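Local coordinates for protein CRISPR system Cmr subunit Cmr1-1 (Pyrococcus furiosus, PDB 4W8Z) that caps the type III-B Cmr ribonucleoprotein complex together with Cmr6, binds RNA and takes part in CRISPR-guided defence against invading nucleic acids, at residues W44-R47 with A48-S52; I64-V68 with F69-K73; D57-K60 with L61-E65; P134-R137 with V138-A142. All blocks are in the same frame, centred on the assembly; numbering follows the deposited sequence.

Contact 1: W44-R47 with A48-S52; sequences WWFR and ALAGS
Ala48 CB sits against two indoles at once, those of Trp44 and Trp45, one turn back on helix 38-54. It lies 3.9 Å from Trp44 CZ3 and 3.8 Å from Trp45 CE3, meeting both rings obliquely. The two indoles also touch each other: Trp44 CZ3 stands over the centre of one face of the Trp45 ring, so the small methyl group is the third member of a compact apolar cluster. Trp44 reaches it because its CG is trans to the backbone N (chi1 -167°), which lays the ring along the helix toward its C-terminal end.

A second apolar pair faces elsewhere. Ala50 CB rests over one face of the Phe46 ring, offset toward the rim, in a CH-pi contact 4.2 Å from the ring centroid.

The polar contacts are i to i+4 backbone bonds. Ala50 N to Phe46 O, at 2.9 Å, is the straightest; Gly51 N to Arg47 O is 2.8 Å but more bent, and Ala48 N to Trp44 O is weak. Ser52 OG turns back to give a hydrogen bond of 2.9 Å to Ala48 O and is also hydrogen-bonded with Lys224 N.

Among the surrounding elements, Trp45 packs on helix 136-152 through Ala148, Leu149 and Leu152 and on strand 294-302 through Ile300 and Phe302, while Phe46, Arg47 and Ala50 face helix 58-69.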
# COMPACT_ATOMS: atom_id res chain seq x y z
N TRP A 44 -6.16 7.14 4.61
CA TRP A 44 -6.58 6.25 3.53
C TRP A 44 -7.00 4.90 4.09
O TRP A 44 -8.04 4.36 3.71
CB TRP A 44 -5.45 6.05 2.51
CG TRP A 44 -5.93 5.40 1.24
CD1 TRP A 44 -6.28 6.03 0.09
CD2 TRP A 44 -6.11 4.00 1.00
NE1 TRP A 44 -6.67 5.11 -0.86
CE2 TRP A 44 -6.57 3.86 -0.33
CE3 TRP A 44 -5.92 2.84 1.77
CZ2 TRP A 44 -6.85 2.61 -0.89
CZ3 TRP A 44 -6.20 1.61 1.21
CH2 TRP A 44 -6.67 1.51 -0.11
N TRP A 45 -6.20 4.37 5.00
CA TRP A 45 -6.43 3.03 5.53
C TRP A 45 -7.59 2.98 6.50
O TRP A 45 -8.20 1.93 6.68
CB TRP A 45 -5.16 2.49 6.18
CG TRP A 45 -4.34 1.75 5.19
CD1 TRP A 45 -3.16 2.14 4.64
CD2 TRP A 45 -4.67 0.50 4.58
NE1 TRP A 45 -2.72 1.21 3.73
CE2 TRP A 45 -3.63 0.18 3.68
CE3 TRP A 45 -5.74 -0.39 4.71
CZ2 TRP A 45 -3.63 -0.98 2.92
CZ3 TRP A 45 -5.74 -1.55 3.95
CH2 TRP A 45 -4.68 -1.84 3.07
N PHE A 46 -7.92 4.11 7.11
CA PHE A 46 -9.10 4.16 7.96
C PHE A 46 -10.35 3.92 7.11
O PHE A 46 -11.27 3.23 7.53
CB PHE A 46 -9.21 5.50 8.69
CG PHE A 46 -10.53 5.69 9.38
CD1 PHE A 46 -10.78 5.09 10.60
CD2 PHE A 46 -11.52 6.46 8.79
CE1 PHE A 46 -11.99 5.26 11.23
CE2 PHE A 46 -12.74 6.63 9.42
CZ PHE A 46 -12.97 6.03 10.64
N ARG A 47 -10.36 4.50 5.92
CA ARG A 47 -11.50 4.39 5.03
C ARG A 47 -11.67 2.96 4.54
O ARG A 47 -12.79 2.48 4.34
CB ARG A 47 -11.36 5.33 3.84
CG ARG A 47 -11.21 6.79 4.20
CD ARG A 47 -11.51 7.66 3.00
NE ARG A 47 -12.75 7.23 2.36
CZ ARG A 47 -13.42 7.93 1.46
NH1 ARG A 47 -12.98 9.12 1.07
NH2 ARG A 47 -14.54 7.44 0.94
N ALA A 48 -10.55 2.27 4.34
CA ALA A 48 -10.57 0.89 3.87
C ALA A 48 -11.07 -0.04 4.97
O ALA A 48 -11.75 -1.03 4.68
CB ALA A 48 -9.19 0.47 3.41
N LEU A 49 -10.73 0.26 6.22
CA LEU A 49 -11.21 -0.52 7.35
C LEU A 49 -12.68 -0.26 7.61
O LEU A 49 -13.51 -1.17 7.55
CB LEU A 49 -10.40 -0.22 8.61
CG LEU A 49 -8.91 -0.60 8.61
CD1 LEU A 49 -8.33 -0.45 10.02
CD2 LEU A 49 -8.70 -2.00 8.08
N ALA A 50 -13.01 1.00 7.90
CA ALA A 50 -14.37 1.39 8.23
C ALA A 50 -15.33 1.13 7.07
O ALA A 50 -16.45 0.67 7.27
CB ALA A 50 -14.42 2.86 8.64
N GLY A 51 -14.87 1.41 5.85
CA GLY A 51 -15.68 1.20 4.66
C GLY A 51 -16.14 -0.24 4.49
O GLY A 51 -17.12 -0.50 3.80
N SER A 52 -15.44 -1.16 5.14
CA SER A 52 -15.79 -2.58 5.09
C SER A 52 -17.16 -2.83 5.71
O SER A 52 -17.80 -3.84 5.44
CB SER A 52 -14.74 -3.43 5.81
OG SER A 52 -13.47 -3.32 5.19

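Contact 2: I64-V68 with F69-K73; sequences IENQV and FGSTK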
# COMPACT_ATOMS: atom_id res chain seq x y z
N ILE A 64 -17.67 10.03 9.85
CA ILE A 64 -16.77 9.50 10.86
C ILE A 64 -15.32 9.83 10.54
O ILE A 64 -14.53 10.14 11.43
CB ILE A 64 -16.93 7.97 10.99
CG1 ILE A 64 -18.41 7.61 11.05
CG2 ILE A 64 -16.19 7.46 12.23
CD1 ILE A 64 -18.73 6.40 11.89
N GLU A 65 -14.96 9.78 9.25
CA GLU A 65 -13.60 10.10 8.82
C GLU A 65 -13.21 11.52 9.22
O GLU A 65 -12.13 11.74 9.78
CB GLU A 65 -13.45 9.94 7.31
CG GLU A 65 -12.09 10.42 6.80
CD GLU A 65 -12.02 10.50 5.29
OE1 GLU A 65 -11.02 11.05 4.77
OE2 GLU A 65 -12.96 10.03 4.63
N ASN A 66 -14.07 12.48 8.92
CA ASN A 66 -13.85 13.86 9.34
C ASN A 66 -13.87 13.97 10.86
O ASN A 66 -13.12 14.74 11.45
CB ASN A 66 -14.90 14.79 8.73
CG ASN A 66 -14.69 15.02 7.25
OD1 ASN A 66 -13.57 14.88 6.74
ND2 ASN A 66 -15.76 15.37 6.55
N GLN A 67 -14.72 13.16 11.49
CA GLN A 67 -14.87 13.21 12.94
C GLN A 67 -13.59 12.73 13.64
O GLN A 67 -13.30 13.14 14.76
CB GLN A 67 -16.06 12.36 13.38
CG GLN A 67 -16.72 12.85 14.65
CD GLN A 67 -17.96 12.05 15.01
OE1 GLN A 67 -18.31 11.09 14.32
NE2 GLN A 67 -18.64 12.45 16.08
N VAL A 68 -12.83 11.87 12.97
CA VAL A 68 -11.58 11.38 13.53
C VAL A 68 -10.40 12.24 13.08
O VAL A 68 -9.59 12.68 13.90
CB VAL A 68 -11.30 9.91 13.14
CG1 VAL A 68 -9.96 9.46 13.68
CG2 VAL A 68 -12.42 9.00 13.64
N PHE A 69 -10.30 12.48 11.78
CA PHE A 69 -9.12 13.13 11.21
C PHE A 69 -9.28 14.63 10.95
O PHE A 69 -8.32 15.30 10.56
CB PHE A 69 -8.73 12.44 9.91
CG PHE A 69 -8.16 11.07 10.10
CD1 PHE A 69 -6.81 10.90 10.35
CD2 PHE A 69 -8.96 9.94 10.01
CE1 PHE A 69 -6.27 9.64 10.52
CE2 PHE A 69 -8.43 8.68 10.18
CZ PHE A 69 -7.08 8.53 10.43
N GLY A 70 -10.49 15.16 11.15
CA GLY A 70 -10.73 16.58 10.93
C GLY A 70 -10.98 16.93 9.47
O GLY A 70 -10.68 16.14 8.57
N SER A 71 -11.53 18.12 9.24
CA SER A 71 -11.81 18.58 7.89
C SER A 71 -11.56 20.08 7.76
O SER A 71 -10.81 20.66 8.55
CB SER A 71 -13.26 18.25 7.50
OG SER A 71 -14.18 19.02 8.24
N THR A 72 -12.19 20.71 6.77
CA THR A 72 -12.08 22.15 6.58
C THR A 72 -12.99 22.89 7.56
O THR A 72 -12.71 24.03 7.94
CB THR A 72 -12.45 22.55 5.14
N LYS A 73 -14.07 22.23 7.97
CA LYS A 73 -15.03 22.81 8.91
C LYS A 73 -14.86 22.17 10.29
O LYS A 73 -15.58 22.49 11.23
CB LYS A 73 -16.46 22.63 8.38
CG LYS A 73 -17.56 23.33 9.18
CD LYS A 73 -17.32 24.83 9.31
CE LYS A 73 -18.23 25.45 10.37
NZ LYS A 73 -19.66 25.43 9.99
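Phe69 closes the last turn of helix 58-69 by giving its N-H to Glu65 O, a nearly straight bond of 2.8 Å. Glu65 O also lies at the edge of the Phe69 ring, near its plane, 3.7 Å from Phe69 CD2. Val68 CG1 covers one face of that ring, offset toward the rim, with its carbon 4.2 Å from the centroid in a CH-pi contact. The two side chains run side by side in the same direction; CG of Phe69 lies beside its own backbone N (chi1 -71°), which swings the ring next to the valine.

The following residue ends the helix. Gly70 N is bonded to Asn66 O at 2.7 Å with a bent N-H angle of 134°, and its positive phi takes the chain out of the helix. With no side chain, Gly70 can take these angles without crowding the preceding carbonyl oxygen. Ser71 CB then lies over one face of the Asn66 amide, 3.5 Å from Asn66 OD1, in a van der Waals contact. Beyond it, Ser71 OG accepts from Lys73 N at 3.2 Å, an ST turn that bends the loop.

Farther out, Arg43 of helix 38-54 joins both halves, pairing with Glu65 OE1 in a salt bridge and hydrogen-bonding to Gly70 O. The helix end thus lies against helix 38-54, while the loop leads on to strand 79-84, with Val68 touching Val78.

Contact 3: D57-K60 with L61-E65; sequences DAQK and LKEIE
The amide of Gln59 and the carboxylate of Glu63 are flat groups on neighbouring side chains of this first turn of helix 58-69. The two side chains cross at a slant, planes 47° apart, without their polar groups meeting: Glu63 OE1 comes to 4.1 Å from Gln59 CG, on the aliphatic part of the glutamine. The carboxylate of Asp57 is used differently. Asp57 is the N-cap of the helix, and its OD2 accepts from Lys60 N at 3.0 Å, the donor standing well above the carboxylate plane. An acid at this end would be expected to interact favourably with the helix dipole.

Behind the cap the backbone bonds follow in i to i+4 order. Lys62 N to Ala58 O and Glu63 N to Gln59 O are ordinary bonds, the latter 3.1 Å long, whereas Leu61 N to Asp57 O and Ile64 N to Lys60 O are weak. Glu63 CG packs 3.3 Å from Gln59 O.

One side of the turn is exposed, with Gln59, Lys60, Lys62 and Glu63 there; Leu61 is buried against Arg47, Ala50 and Phe54 of helix 38-54. Lys62 bends at chi2 (59°) and follows the helix toward Glu65, whose OE1 is paired with Arg43. The lysine reaches the other carboxylate oxygen in a long salt bridge, Lys62 NZ to Glu65 OE2 at 3.3 Å.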
# COMPACT_ATOMS: atom_id res chain seq x y z
N ASP A 57 -23.26 3.21 2.02
CA ASP A 57 -23.44 4.48 2.71
C ASP A 57 -22.15 5.31 2.77
O ASP A 57 -21.51 5.39 3.82
CB ASP A 57 -23.95 4.23 4.13
CG ASP A 57 -24.60 5.45 4.75
OD1 ASP A 57 -25.53 5.28 5.57
OD2 ASP A 57 -24.18 6.58 4.44
N ALA A 58 -21.80 5.95 1.66
CA ALA A 58 -20.56 6.72 1.57
C ALA A 58 -20.60 7.98 2.43
O ALA A 58 -19.56 8.50 2.84
CB ALA A 58 -20.26 7.08 0.12
N GLN A 59 -21.80 8.47 2.69
CA GLN A 59 -21.98 9.68 3.49
C GLN A 59 -21.54 9.44 4.93
O GLN A 59 -20.75 10.20 5.48
CB GLN A 59 -23.44 10.15 3.43
CG GLN A 59 -23.65 11.63 3.68
CD GLN A 59 -24.86 12.16 2.94
OE1 GLN A 59 -24.92 12.11 1.72
NE2 GLN A 59 -25.84 12.67 3.69
N LYS A 60 -22.05 8.36 5.51
CA LYS A 60 -21.75 7.99 6.89
C LYS A 60 -20.26 7.76 7.09
O LYS A 60 -19.71 8.06 8.15
CB LYS A 60 -22.54 6.74 7.29
CG LYS A 60 -22.46 6.39 8.77
CD LYS A 60 -23.35 5.21 9.09
CE LYS A 60 -23.29 4.86 10.58
NZ LYS A 60 -24.17 3.71 10.92
N LEU A 61 -19.60 7.23 6.07
CA LEU A 61 -18.16 7.01 6.12
C LEU A 61 -17.42 8.34 6.26
O LEU A 61 -16.51 8.48 7.08
CB LEU A 61 -17.67 6.26 4.88
CG LEU A 61 -16.18 5.91 4.87
CD1 LEU A 61 -15.87 4.93 5.99
CD2 LEU A 61 -15.74 5.36 3.52
N LYS A 62 -17.81 9.32 5.45
CA LYS A 62 -17.15 10.62 5.44
C LYS A 62 -17.41 11.40 6.72
O LYS A 62 -16.60 12.24 7.11
CB LYS A 62 -17.60 11.44 4.23
CG LYS A 62 -16.62 12.52 3.83
CD LYS A 62 -15.28 11.90 3.49
CE LYS A 62 -14.33 12.91 2.87
NZ LYS A 62 -13.19 12.22 2.21
N GLU A 63 -18.54 11.12 7.37
CA GLU A 63 -18.86 11.76 8.64
C GLU A 63 -17.88 11.34 9.72
O GLU A 63 -17.30 12.18 10.41
CB GLU A 63 -20.29 11.43 9.06
CG GLU A 63 -21.36 12.03 8.17
CD GLU A 63 -22.76 11.59 8.55
OE1 GLU A 63 -23.71 11.90 7.80
OE2 GLU A 63 -22.92 10.93 9.60
N ILE A 64 -17.67 10.03 9.85
CA ILE A 64 -16.77 9.50 10.86
C ILE A 64 -15.32 9.83 10.54
O ILE A 64 -14.53 10.14 11.43
CB ILE A 64 -16.93 7.97 10.99
CG1 ILE A 64 -18.41 7.61 11.05
CG2 ILE A 64 -16.19 7.46 12.23
CD1 ILE A 64 -18.73 6.40 11.89
N GLU A 65 -14.96 9.78 9.25
CA GLU A 65 -13.60 10.10 8.82
C GLU A 65 -13.21 11.52 9.22
O GLU A 65 -12.13 11.74 9.78
CB GLU A 65 -13.45 9.94 7.31
CG GLU A 65 -12.09 10.42 6.80
CD GLU A 65 -12.02 10.50 5.29
OE1 GLU A 65 -11.02 11.05 4.77
OE2 GLU A 65 -12.96 10.03 4.63

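Contact 4: P134-R137 with V138-A142; sequences PSER and VIKLA
Ser135 and Val138 meet where the chain turns from extended angles at Ser135 into helix 136-152, with the first regular i to i+4 bond, Ile139 N to Ser135 O, at 3.2 Å. Ser135 is the N-cap: its OG accepts from Val138 N at 3.3 Å, a weak bond, though fairly straight. OG is trans to the serine's own backbone N (chi1 177°), which carries it over the start of the helix. Val138 CG2 comes alongside the capping group, 3.7 Å from Ser135 CB.

On the next face Glu136 and Lys140 run side by side, pointing the same way. Lys140 CG packs 3.3 Å from Glu136 O, and the extended chain then takes the ammonium to 4.0 Å between Lys140 NZ and Glu136 OE2, beyond a salt bridge.

Inward, Ile139 lies on Leu131 and Ser133 of strand 126-133 and on Phe8 and Glu10 of strand 8-16, while Leu141 meets helix 188-206 at Ile205 and Leu206. The Ser135 OG cap thus takes up the N-H of Val138, whose i-4 residue Pro134 lies before the helix, while Ile139 and Leu141 turn its apolar side inward; the Glu136 and Lys140 charges probably attract each other only loosely.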
# COMPACT_ATOMS: atom_id res chain seq x y z
N PRO A 134 -8.28 12.55 23.27
CA PRO A 134 -9.07 12.42 24.49
C PRO A 134 -10.01 11.21 24.45
O PRO A 134 -10.40 10.70 25.50
CB PRO A 134 -9.88 13.73 24.53
CG PRO A 134 -9.96 14.16 23.10
CD PRO A 134 -8.66 13.74 22.48
N SER A 135 -10.35 10.76 23.25
CA SER A 135 -11.33 9.69 23.07
C SER A 135 -10.69 8.31 22.92
O SER A 135 -9.70 8.15 22.21
CB SER A 135 -12.21 9.98 21.85
OG SER A 135 -13.11 8.91 21.62
N GLU A 136 -11.27 7.32 23.59
CA GLU A 136 -10.79 5.95 23.50
C GLU A 136 -11.19 5.34 22.16
O GLU A 136 -10.41 4.64 21.53
CB GLU A 136 -11.34 5.10 24.65
CG GLU A 136 -10.60 3.80 24.88
CD GLU A 136 -11.34 2.84 25.79
OE1 GLU A 136 -10.90 2.65 26.95
OE2 GLU A 136 -12.36 2.27 25.35
N ARG A 137 -12.42 5.63 21.74
CA ARG A 137 -12.95 5.19 20.46
C ARG A 137 -12.05 5.66 19.32
O ARG A 137 -11.74 4.90 18.39
CB ARG A 137 -14.37 5.71 20.26
CG ARG A 137 -15.39 4.67 19.83
CD ARG A 137 -16.80 5.23 19.91
NE ARG A 137 -16.92 6.51 19.22
CZ ARG A 137 -17.42 6.66 18.00
NH1 ARG A 137 -17.87 5.60 17.33
NH2 ARG A 137 -17.49 7.86 17.45
N VAL A 138 -11.61 6.91 19.40
CA VAL A 138 -10.79 7.52 18.36
C VAL A 138 -9.37 6.97 18.32
O VAL A 138 -8.87 6.62 17.25
CB VAL A 138 -10.74 9.06 18.54
CG1 VAL A 138 -9.61 9.65 17.71
CG2 VAL A 138 -12.06 9.68 18.15
N ILE A 139 -8.71 6.88 19.48
CA ILE A 139 -7.32 6.44 19.52
C ILE A 139 -7.19 4.98 19.08
O ILE A 139 -6.18 4.59 18.50
CB ILE A 139 -6.71 6.63 20.94
CG1 ILE A 139 -5.18 6.52 20.89
CG2 ILE A 139 -7.27 5.64 21.93
CD1 ILE A 139 -4.50 7.81 20.51
N LYS A 140 -8.22 4.18 19.33
CA LYS A 140 -8.24 2.80 18.89
C LYS A 140 -8.26 2.74 17.37
O LYS A 140 -7.49 2.00 16.75
CB LYS A 140 -9.44 2.05 19.46
CG LYS A 140 -9.30 1.61 20.90
CD LYS A 140 -10.49 0.75 21.31
CE LYS A 140 -10.31 0.17 22.71
NZ LYS A 140 -11.36 -0.84 23.03
N LEU A 141 -9.13 3.55 16.77
CA LEU A 141 -9.28 3.61 15.32
C LEU A 141 -8.04 4.19 14.64
O LEU A 141 -7.70 3.80 13.52
CB LEU A 141 -10.51 4.43 14.95
CG LEU A 141 -11.85 3.79 15.32
CD1 LEU A 141 -12.99 4.77 15.13
CD2 LEU A 141 -12.07 2.54 14.49
N ALA A 142 -7.37 5.12 15.31
CA ALA A 142 -6.15 5.71 14.78
C ALA A 142 -5.03 4.67 14.72
O ALA A 142 -4.33 4.55 13.72
CB ALA A 142 -5.72 6.91 15.62

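Overall arrangement
Along the chain the order is contact 1 on helix 38-54, contact 3 at the start of helix 58-69, contact 2 at its end and contact 4 at the start of helix 136-152. Contacts 2 and 3 share Ile64 and Glu65, their centres about 10 Å apart. Contact 1 lies about 10 Å from contact 3 and 14 Å from contact 2, centre to centre, with Phe46 and Arg47 packed on helix 58-69. Contact 4 touches contact 1 through Leu141 and Phe46, and contact 2 through Val138 and Val68. All four lie within the RAMP-superfamily range. The touches show three helices packed together, helix 136-152 also resting on strands 126-133 and 8-16 of the four-stranded antiparallel sheet.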